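PDB 3H7O: group 3 allergen SMIPP-S Yv6023A04, which is an inactivated scabies-mite paralogue of trypsin-like serine proteases, which keeps the fold of that family but probably lacks its peptidase activity. Local coordinates for residues V194-Y199 with T212-Y217; F37-A42 with N88-L93; K68-V73 with R97-D102. The protein carries 3 engineered substitutions. One frame throughout, in Å; residues are numbered along the deposited sequence.

Contact 1 of 3, residues V194-Y199 with T212-Y217; sequences VGVAAY and TKVGSY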
loop_
_atom_site.group_PDB
_atom_site.type_symbol
_atom_site.label_atom_id
_atom_site.label_comp_id
_atom_site.label_asym_id
_atom_site.label_seq_id
_atom_site.Cartn_x
_atom_site.Cartn_y
_atom_site.Cartn_z
ATOM N N VAL A 194 5.427 8.497 -0.415
ATOM C CA VAL A 194 4.548 9.630 -0.723
ATOM C C VAL A 194 3.081 9.224 -0.832
ATOM O O VAL A 194 2.189 10.046 -0.633
ATOM C CB VAL A 194 5.011 10.409 -1.984
ATOM C CG1 VAL A 194 6.441 10.918 -1.793
ATOM C CG2 VAL A 194 4.915 9.543 -3.235
ATOM N N GLY A 195 2.840 7.948 -1.128
ATOM C CA GLY A 195 1.479 7.449 -1.267
ATOM C C GLY A 195 1.266 6.033 -0.764
ATOM O O GLY A 195 2.213 5.250 -0.649
ATOM N N VAL A 196 0.011 5.733 -0.445
ATOM C CA VAL A 196 -0.459 4.376 -0.197
ATOM C C VAL A 196 -1.571 4.153 -1.211
ATOM O O VAL A 196 -2.545 4.911 -1.235
ATOM C CB VAL A 196 -1.038 4.215 1.238
ATOM C CG1 VAL A 196 -1.627 2.824 1.438
ATOM C CG2 VAL A 196 0.032 4.491 2.289
ATOM N N ALA A 197 -1.424 3.135 -2.059
ATOM C CA ALA A 197 -2.403 2.901 -3.120
ATOM C C ALA A 197 -3.814 2.683 -2.579
ATOM O O ALA A 197 -4.024 1.937 -1.616
ATOM C CB ALA A 197 -1.980 1.736 -4.006
ATOM N N ALA A 198 -4.769 3.374 -3.191
ATOM C CA ALA A 198 -6.182 3.127 -2.964
ATOM C C ALA A 198 -6.665 2.250 -4.106
ATOM O O ALA A 198 -5.975 2.122 -5.124
ATOM C CB ALA A 198 -6.949 4.443 -2.930
ATOM N N TYR A 199 -7.824 1.620 -3.935
ATOM C CA TYR A 199 -8.454 0.886 -5.026
ATOM C C TYR A 199 -9.972 0.983 -4.965
ATOM O O TYR A 199 -10.583 0.682 -3.937
ATOM C CB TYR A 199 -8.002 -0.582 -5.069
ATOM C CG TYR A 199 -8.514 -1.320 -6.288
ATOM C CD1 TYR A 199 -7.819 -1.281 -7.495
ATOM C CD2 TYR A 199 -9.709 -2.039 -6.239
ATOM C CE1 TYR A 199 -8.294 -1.947 -8.620
ATOM C CE2 TYR A 199 -10.189 -2.711 -7.355
ATOM C CZ TYR A 199 -9.480 -2.661 -8.539
ATOM O OH TYR A 199 -9.961 -3.325 -9.639
ATOM N N THR A 212 -3.666 7.434 -1.479
ATOM C CA THR A 212 -3.800 8.233 -0.272
ATOM C C THR A 212 -2.485 8.975 -0.067
ATOM O O THR A 212 -1.413 8.366 -0.070
ATOM C CB THR A 212 -4.122 7.356 0.953
ATOM O OG1 THR A 212 -5.377 6.699 0.746
ATOM C CG2 THR A 212 -4.205 8.203 2.221
ATOM N N LYS A 213 -2.584 10.290 0.092
ATOM C CA LYS A 213 -1.429 11.158 0.240
ATOM C C LYS A 213 -0.848 11.026 1.649
ATOM O O LYS A 213 -1.445 11.482 2.624
ATOM C CB LYS A 213 -1.847 12.598 -0.070
ATOM C CG LYS A 213 -0.724 13.620 -0.112
ATOM C CD LYS A 213 -1.123 14.862 -0.912
ATOM C CE LYS A 213 -2.473 15.435 -0.484
ATOM N NZ LYS A 213 -2.523 16.919 -0.648
ATOM N N VAL A 214 0.316 10.387 1.748
ATOM C CA VAL A 214 0.949 10.110 3.045
ATOM C C VAL A 214 1.236 11.408 3.818
ATOM O O VAL A 214 1.064 11.460 5.038
ATOM C CB VAL A 214 2.221 9.220 2.897
ATOM C CG1 VAL A 214 2.941 9.053 4.232
ATOM C CG2 VAL A 214 1.848 7.849 2.350
ATOM N N GLY A 215 1.629 12.454 3.095
ATOM C CA GLY A 215 1.888 13.771 3.692
ATOM C C GLY A 215 0.738 14.315 4.528
ATOM O O GLY A 215 0.961 15.029 5.506
ATOM N N SER A 216 -0.491 13.966 4.147
ATOM C CA SER A 216 -1.688 14.415 4.865
ATOM C C SER A 216 -1.881 13.734 6.219
ATOM O O SER A 216 -2.607 14.248 7.072
ATOM C CB SER A 216 -2.931 14.201 4.007
ATOM O OG SER A 216 -2.830 14.912 2.790
ATOM N N TYR A 217 -1.231 12.587 6.409
ATOM C CA TYR A 217 -1.397 11.779 7.621
ATOM C C TYR A 217 -0.110 11.607 8.421
ATOM O O TYR A 217 -0.095 10.891 9.425
ATOM C CB TYR A 217 -1.960 10.394 7.267
ATOM C CG TYR A 217 -3.302 10.446 6.573
ATOM C CD1 TYR A 217 -4.489 10.423 7.307
ATOM C CD2 TYR A 217 -3.384 10.523 5.181
ATOM C CE1 TYR A 217 -5.722 10.474 6.672
ATOM C CE2 TYR A 217 -4.614 10.580 4.535
ATOM C CZ TYR A 217 -5.777 10.551 5.286
ATOM O OH TYR A 217 -6.996 10.605 4.648
HETATM O O HOH W 1 2.770 12.509 0.545
HETATM O O HOH W 2 -5.209 4.021 0.172
#

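Contact 2 of 3, residues F37-A42 with N88-L93; sequences FVLTAA and NDIAIL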
loop_
_atom_site.group_PDB
_atom_site.type_symbol
_atom_site.label_atom_id
_atom_site.label_comp_id
_atom_site.label_asym_id
_atom_site.label_seq_id
_atom_site.Cartn_x
_atom_site.Cartn_y
_atom_site.Cartn_z
ATOM N N PHE A 37 5.913 -1.208 13.068
ATOM C CA PHE A 37 4.721 -0.695 12.386
ATOM C C PHE A 37 4.740 -0.842 10.868
ATOM O O PHE A 37 5.762 -0.609 10.216
ATOM C CB PHE A 37 4.478 0.780 12.748
ATOM C CG PHE A 37 4.243 1.024 14.218
ATOM C CD1 PHE A 37 2.987 0.809 14.783
ATOM C CD2 PHE A 37 5.273 1.490 15.031
ATOM C CE1 PHE A 37 2.766 1.041 16.137
ATOM C CE2 PHE A 37 5.063 1.724 16.388
ATOM C CZ PHE A 37 3.806 1.498 16.943
ATOM N N VAL A 38 3.588 -1.218 10.317
ATOM C CA VAL A 38 3.390 -1.289 8.872
ATOM C C VAL A 38 2.206 -0.419 8.449
ATOM O O VAL A 38 1.149 -0.450 9.084
ATOM C CB VAL A 38 3.179 -2.753 8.388
ATOM C CG1 VAL A 38 2.623 -2.792 6.953
ATOM C CG2 VAL A 38 4.487 -3.536 8.472
ATOM N N LEU A 39 2.393 0.344 7.373
ATOM C CA LEU A 39 1.344 1.197 6.815
ATOM C C LEU A 39 0.655 0.499 5.645
ATOM O O LEU A 39 1.317 0.028 4.718
ATOM C CB LEU A 39 1.932 2.539 6.356
ATOM C CG LEU A 39 0.971 3.683 6.000
ATOM C CD1 LEU A 39 0.267 4.211 7.241
ATOM C CD2 LEU A 39 1.721 4.808 5.308
ATOM N N THR A 40 -0.675 0.444 5.689
ATOM C CA THR A 40 -1.451 -0.219 4.640
ATOM C C THR A 40 -2.752 0.539 4.344
ATOM O O THR A 40 -2.956 1.655 4.837
ATOM C CB THR A 40 -1.709 -1.725 4.988
ATOM O OG1 THR A 40 -2.260 -2.406 3.855
ATOM C CG2 THR A 40 -2.640 -1.885 6.198
ATOM N N ALA A 41 -3.614 -0.054 3.524
ATOM C CA ALA A 41 -4.927 0.515 3.258
ATOM C C ALA A 41 -5.903 0.045 4.332
ATOM O O ALA A 41 -5.864 -1.115 4.747
ATOM C CB ALA A 41 -5.408 0.113 1.871
ATOM N N ALA A 42 -6.772 0.944 4.784
ATOM C CA ALA A 42 -7.739 0.616 5.829
ATOM C C ALA A 42 -8.775 -0.438 5.422
ATOM O O ALA A 42 -9.172 -1.263 6.252
ATOM C CB ALA A 42 -8.428 1.875 6.343
ATOM N N ASN A 88 -10.244 8.301 3.894
ATOM C CA ASN A 88 -9.214 7.957 4.892
ATOM C C ASN A 88 -8.860 6.467 4.864
ATOM O O ASN A 88 -8.874 5.789 5.893
ATOM C CB ASN A 88 -9.642 8.385 6.304
ATOM C CG ASN A 88 -9.964 9.863 6.394
ATOM O OD1 ASN A 88 -9.229 10.701 5.876
ATOM N ND2 ASN A 88 -11.071 10.190 7.050
ATOM N N ASP A 89 -8.546 5.974 3.671
ATOM C CA ASP A 89 -8.266 4.562 3.453
ATOM C C ASP A 89 -6.803 4.254 3.759
ATOM O O ASP A 89 -6.019 3.893 2.875
ATOM C CB ASP A 89 -8.623 4.177 2.019
ATOM C CG ASP A 89 -8.796 2.682 1.839
ATOM O OD1 ASP A 89 -8.630 1.920 2.819
ATOM O OD2 ASP A 89 -9.105 2.274 0.703
ATOM N N ILE A 90 -6.460 4.391 5.035
ATOM C CA ILE A 90 -5.096 4.244 5.509
ATOM C C ILE A 90 -5.128 3.643 6.925
ATOM O O ILE A 90 -6.016 3.957 7.723
ATOM C CB ILE A 90 -4.355 5.612 5.460
ATOM C CG1 ILE A 90 -2.849 5.435 5.673
ATOM C CG2 ILE A 90 -4.998 6.636 6.431
ATOM C CD1 ILE A 90 -2.032 6.681 5.365
ATOM N N ALA A 91 -4.182 2.757 7.218
ATOM C CA ALA A 91 -4.150 2.073 8.506
ATOM C C ALA A 91 -2.732 1.724 8.905
ATOM O O ALA A 91 -1.887 1.443 8.049
ATOM C CB ALA A 91 -5.005 0.808 8.462
ATOM N N ILE A 92 -2.481 1.736 10.209
ATOM C CA ILE A 92 -1.200 1.301 10.748
ATOM C C ILE A 92 -1.393 -0.004 11.509
ATOM O O ILE A 92 -2.269 -0.109 12.370
ATOM C CB ILE A 92 -0.559 2.379 11.650
ATOM C CG1 ILE A 92 -0.268 3.639 10.825
ATOM C CG2 ILE A 92 0.738 1.851 12.283
ATOM C CD1 ILE A 92 0.068 4.875 11.650
ATOM N N LEU A 93 -0.589 -1.003 11.159
ATOM C CA LEU A 93 -0.594 -2.274 11.867
ATOM C C LEU A 93 0.540 -2.287 12.881
ATOM O O LEU A 93 1.690 -2.036 12.525
ATOM C CB LEU A 93 -0.452 -3.443 10.883
ATOM C CG LEU A 93 -1.433 -3.500 9.702
ATOM C CD1 LEU A 93 -1.135 -4.697 8.814
ATOM C CD2 LEU A 93 -2.885 -3.528 10.164
#

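Contact 3 of 3, residues K68-V73 with R97-D102; sequences KSDPYV and RPLKLD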
loop_
_atom_site.group_PDB
_atom_site.type_symbol
_atom_site.label_atom_id
_atom_site.label_comp_id
_atom_site.label_asym_id
_atom_site.label_seq_id
_atom_site.Cartn_x
_atom_site.Cartn_y
_atom_site.Cartn_z
ATOM N N LYS A 68 10.128 -13.707 4.712
ATOM C CA LYS A 68 9.758 -13.904 6.114
ATOM C C LYS A 68 8.286 -13.578 6.353
ATOM O O LYS A 68 7.670 -12.857 5.563
ATOM C CB LYS A 68 10.620 -13.019 7.015
ATOM C CG LYS A 68 12.078 -13.411 7.068
ATOM C CD LYS A 68 12.863 -12.406 7.890
ATOM C CE LYS A 68 14.159 -13.016 8.385
ATOM N NZ LYS A 68 15.119 -13.228 7.270
ATOM N N SER A 69 7.737 -14.098 7.447
ATOM C CA SER A 69 6.368 -13.789 7.843
ATOM C C SER A 69 6.244 -13.518 9.338
ATOM O O SER A 69 6.725 -14.297 10.168
ATOM C CB SER A 69 5.414 -14.903 7.416
ATOM O OG SER A 69 5.330 -14.971 6.002
ATOM N N ASP A 70 5.597 -12.404 9.667
ATOM C CA ASP A 70 5.380 -12.002 11.049
ATOM C C ASP A 70 3.888 -12.093 11.368
ATOM O O ASP A 70 3.114 -11.239 10.934
ATOM C CB ASP A 70 5.879 -10.568 11.259
ATOM C CG ASP A 70 5.985 -10.184 12.724
ATOM O OD1 ASP A 70 5.244 -10.745 13.561
ATOM O OD2 ASP A 70 6.808 -9.295 13.036
ATOM N N PRO A 71 3.481 -13.137 12.117
ATOM C CA PRO A 71 2.079 -13.353 12.491
ATOM C C PRO A 71 1.710 -12.751 13.851
ATOM O O PRO A 71 0.870 -13.307 14.562
ATOM C CB PRO A 71 1.998 -14.872 12.577
ATOM C CG PRO A 71 3.340 -15.248 13.128
ATOM C CD PRO A 71 4.324 -14.286 12.500
ATOM N N TYR A 72 2.339 -11.639 14.212
ATOM C CA TYR A 72 2.127 -11.049 15.531
ATOM C C TYR A 72 1.575 -9.627 15.450
ATOM O O TYR A 72 2.087 -8.720 16.108
ATOM C CB TYR A 72 3.425 -11.052 16.347
ATOM C CG TYR A 72 3.939 -12.412 16.768
ATOM C CD1 TYR A 72 3.516 -13.002 17.961
ATOM C CD2 TYR A 72 4.880 -13.090 15.994
ATOM C CE1 TYR A 72 4.010 -14.245 18.366
ATOM C CE2 TYR A 72 5.380 -14.330 16.390
ATOM C CZ TYR A 72 4.937 -14.900 17.572
ATOM O OH TYR A 72 5.428 -16.122 17.958
ATOM N N VAL A 73 0.536 -9.430 14.645
ATOM C CA VAL A 73 -0.149 -8.142 14.617
ATOM C C VAL A 73 -1.043 -8.034 15.860
ATOM O O VAL A 73 -1.904 -8.886 16.090
ATOM C CB VAL A 73 -0.960 -7.935 13.311
ATOM C CG1 VAL A 73 -1.703 -6.601 13.345
ATOM C CG2 VAL A 73 -0.042 -8.007 12.090
ATOM N N ARG A 97 5.679 -8.695 18.172
ATOM C CA ARG A 97 6.995 -9.257 17.892
ATOM C C ARG A 97 7.505 -8.522 16.652
ATOM O O ARG A 97 6.817 -8.491 15.627
ATOM C CB ARG A 97 6.883 -10.764 17.631
ATOM C CG ARG A 97 8.204 -11.522 17.492
ATOM C CD ARG A 97 8.638 -11.703 16.035
ATOM N NE ARG A 97 9.802 -12.582 15.956
ATOM C CZ ARG A 97 11.065 -12.168 15.998
ATOM N NH1 ARG A 97 11.348 -10.871 16.091
ATOM N NH2 ARG A 97 12.050 -13.054 15.943
ATOM N N PRO A 98 8.705 -7.915 16.739
ATOM C CA PRO A 98 9.127 -7.005 15.668
ATOM C C PRO A 98 9.542 -7.714 14.383
ATOM O O PRO A 98 9.941 -8.877 14.423
ATOM C CB PRO A 98 10.328 -6.278 16.276
ATOM C CG PRO A 98 10.892 -7.238 17.262
ATOM C CD PRO A 98 9.735 -8.058 17.787
ATOM N N LEU A 99 9.436 -7.011 13.256
ATOM C CA LEU A 99 9.996 -7.496 11.995
ATOM C C LEU A 99 11.508 -7.614 12.144
ATOM O O LEU A 99 12.141 -6.744 12.749
ATOM C CB LEU A 99 9.681 -6.527 10.851
ATOM C CG LEU A 99 8.225 -6.172 10.527
ATOM C CD1 LEU A 99 8.166 -4.992 9.559
ATOM C CD2 LEU A 99 7.469 -7.374 9.968
ATOM N N LYS A 100 12.072 -8.695 11.611
ATOM C CA LYS A 100 13.519 -8.902 11.614
ATOM C C LYS A 100 14.160 -8.157 10.441
ATOM O O LYS A 100 14.546 -8.765 9.431
ATOM C CB LYS A 100 13.855 -10.398 11.540
ATOM C CG LYS A 100 13.436 -11.208 12.756
ATOM C CD LYS A 100 13.966 -12.635 12.688
ATOM C CE LYS A 100 15.453 -12.703 13.016
ATOM N NZ LYS A 100 15.906 -14.102 13.252
ATOM N N LEU A 101 14.269 -6.838 10.580
ATOM C CA LEU A 101 14.823 -5.999 9.523
ATOM C C LEU A 101 16.319 -6.254 9.368
ATOM O O LEU A 101 17.061 -6.292 10.351
ATOM C CB LEU A 101 14.554 -4.518 9.801
ATOM C CG LEU A 101 13.113 -4.075 10.079
ATOM C CD1 LEU A 101 13.070 -2.584 10.374
ATOM C CD2 LEU A 101 12.183 -4.417 8.922
ATOM N N ASP A 102 16.749 -6.455 8.128
ATOM C CA ASP A 102 18.154 -6.701 7.837
ATOM C C ASP A 102 18.794 -5.508 7.124
ATOM O O ASP A 102 19.981 -5.541 6.796
ATOM C CB ASP A 102 18.314 -7.986 7.014
ATOM C CG ASP A 102 17.724 -7.875 5.613
ATOM O OD1 ASP A 102 17.138 -6.825 5.271
ATOM O OD2 ASP A 102 17.853 -8.851 4.844
HETATM O O HOH W 3 17.355 -11.411 5.367
#

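Contact 1 of 3, residues V194-Y199 with T212-Y217
Val-196 and Val-214 meet methyl to methyl, CG2 of Val-196 standing 3.8 Å from CG2 of Val-214, and the two side chains cross at about a right angle. In both, CG1 is anti to the backbone N (chi1 175°), which sets CG2 beside the residue's own N. From there CG2 of Val-214 also reaches the peptide of Gly-195, 3.6 Å from Gly-195 N. Thr-212 faces the same way as Val-196, its antiparallel hydrogen-bonded partner: Val-196 N gives a bond to Thr-212 O (3.0 Å), and Thr-212 N returns one to Val-196 O.

These strands form a beta hairpin in the second barrel of the chymotrypsin-like fold. On the other edge of strand 192-197, Val-194 and Gly-195 both oppose Thr-187 of strand 186-189, a classic beta bulge. From Val-214 the backbone takes helical angles, yet Val-214 N still binds Val-194 O at 3.0 Å, from 47° above the carbonyl plane; a water donates to the same oxygen and accepts from Gly-215 N, so two donors grip Val-194 O. A second water lies 2.7 Å from Thr-212 OG1 and can also donate to Ala-197 O. Gly-195 CA makes a CA-H...O contact of 3.3 Å with Thr-212 O, while Val-194 turns its own side chain from the hairpin partner onto Phe-116.

Contact 2 of 3, residues F37-A42 with N88-L93
Ala-42 and Asp-89 meet where two signature sequences of trypsin-like proteases come together, Thr-Ala-Ala-His and Asp-Ile-Ala, in the first barrel of the fold. By sequence His-43 and Asp-89 probably sit at the positions of the triad histidine and aspartate of active relatives; no activity is implied for this inactivated paralogue. With CG anti to the backbone N (chi1 -161°), the Asp-89 carboxylate turns to the 37-42 segment, where OD1 accepts from His-43 N and lies 2.9 Å from Ala-42 N. Ala-42 CB rests 3.5 Å from Ile-90 N.

Beyond this junction strands 37-40 and 91-93 run antiparallel, at 151°. Val-38 and Leu-93 exchange two hydrogen bonds, as do Thr-40 and Ala-91; the bond from Leu-93 N to Val-38 O is nearly straight (2.8 Å, 173° at the hydrogen). Leu-39 and Ile-92 form the non-hydrogen-bonded pair between them. Leu-39 CD1 is wedged against two isoleucines, 3.7 Å from CG1 of Ile-90 and equally far from CG1 of Ile-92. Further along, Ile-92 CG2 sits 3.5 Å from CD1 of Phe-37. On the other face Thr-40 CG2 approaches Leu-93 CG at 4.0 Å, while Thr-40 OG1 is hydrogen-bonded to Gly-29 O.

Helix 218-225 packs on Phe-37, Ile-90 and Ile-92 through Trp-220, Ile-221 and Ile-224, whereas Val-45 of helix 42-45 touches Thr-40, Ala-91 and Leu-93. Strands 26-32 and 68-78 extend the sheet beyond strands 37-40 and 91-95.

Contact 3 of 3, residues K68-V73 with R97-D102
From Tyr-72 and Arg-97, whose CA atoms are 5.7 Å apart, the two segments run in nearly opposed directions (163°) and diverge toward Lys-68 and Lys-100. There the CA atoms of Lys-68 and Lys-100 are 8.3 Å apart. No clear hydrogen bond joins the segments; side chains of 68-73 reach side chains and one carbonyl of 97-102.

Arg-97 lays its CB over one face of the Tyr-72 ring, 3.8 Å from the centroid, a CH-pi contact. It is the aliphatic root of the arginine that does the touching: CB is 3.5 Å from Tyr-72 CD2, and CG and CD follow more loosely. The guanidinium is turned 63° from the ring plane, and NH1 makes a weak bond to Pro-98 O.

Asp-70 reaches across with CG anti to its backbone N (chi1 -167°). Its OD2 comes within 2.7 Å of Arg-97 O; for two oxygens this close, the acid probably holds a proton and donates it. OD1 serves its own segment by accepting a weak bond from Tyr-72 N. Leu-99 CD2 packs beside the aspartate, 3.7 Å from Asp-70 OD2 and about as far from its CB. At the wider end Lys-68 and Lys-100 cross at about a right angle, CE of Lys-68 lying 4.1 Å from CB of Lys-100, while Lys-68 NZ forms a salt bridge with Glu-58.

Leu-99 also packs on Tyr-57 and Ile-32 of barrel strands 54-57 and 26-32. This fits the two-barrel chymotrypsin fold: 97-102 follows strand 91-95 of the first barrel, on the way to strand 123-128 of the second.

From the N terminus, strand 37-40 opens contact 2 and segment 68-73 opens contact 3; 88-93 then closes contact 2 across 45 intervening residues, and 97-102 closes contact 3 across 23. The two therefore cross, and both belong to the first barrel, where strands 68-78 and 91-95 are neighbours. Contact 1 follows in series; with 12 residues between its segments, it closes a hairpin in the second barrel. Contacts 1 and 2 meet between the barrels: Val-196 CG2 packs 3.5 Å from Leu-39 CD2, and Tyr-217 OH probably hydrogen-bonds Asn-88 OD1. Contact 3 lies on the far side of the chain's centre, its nearest atoms about 14 Å from contact 1.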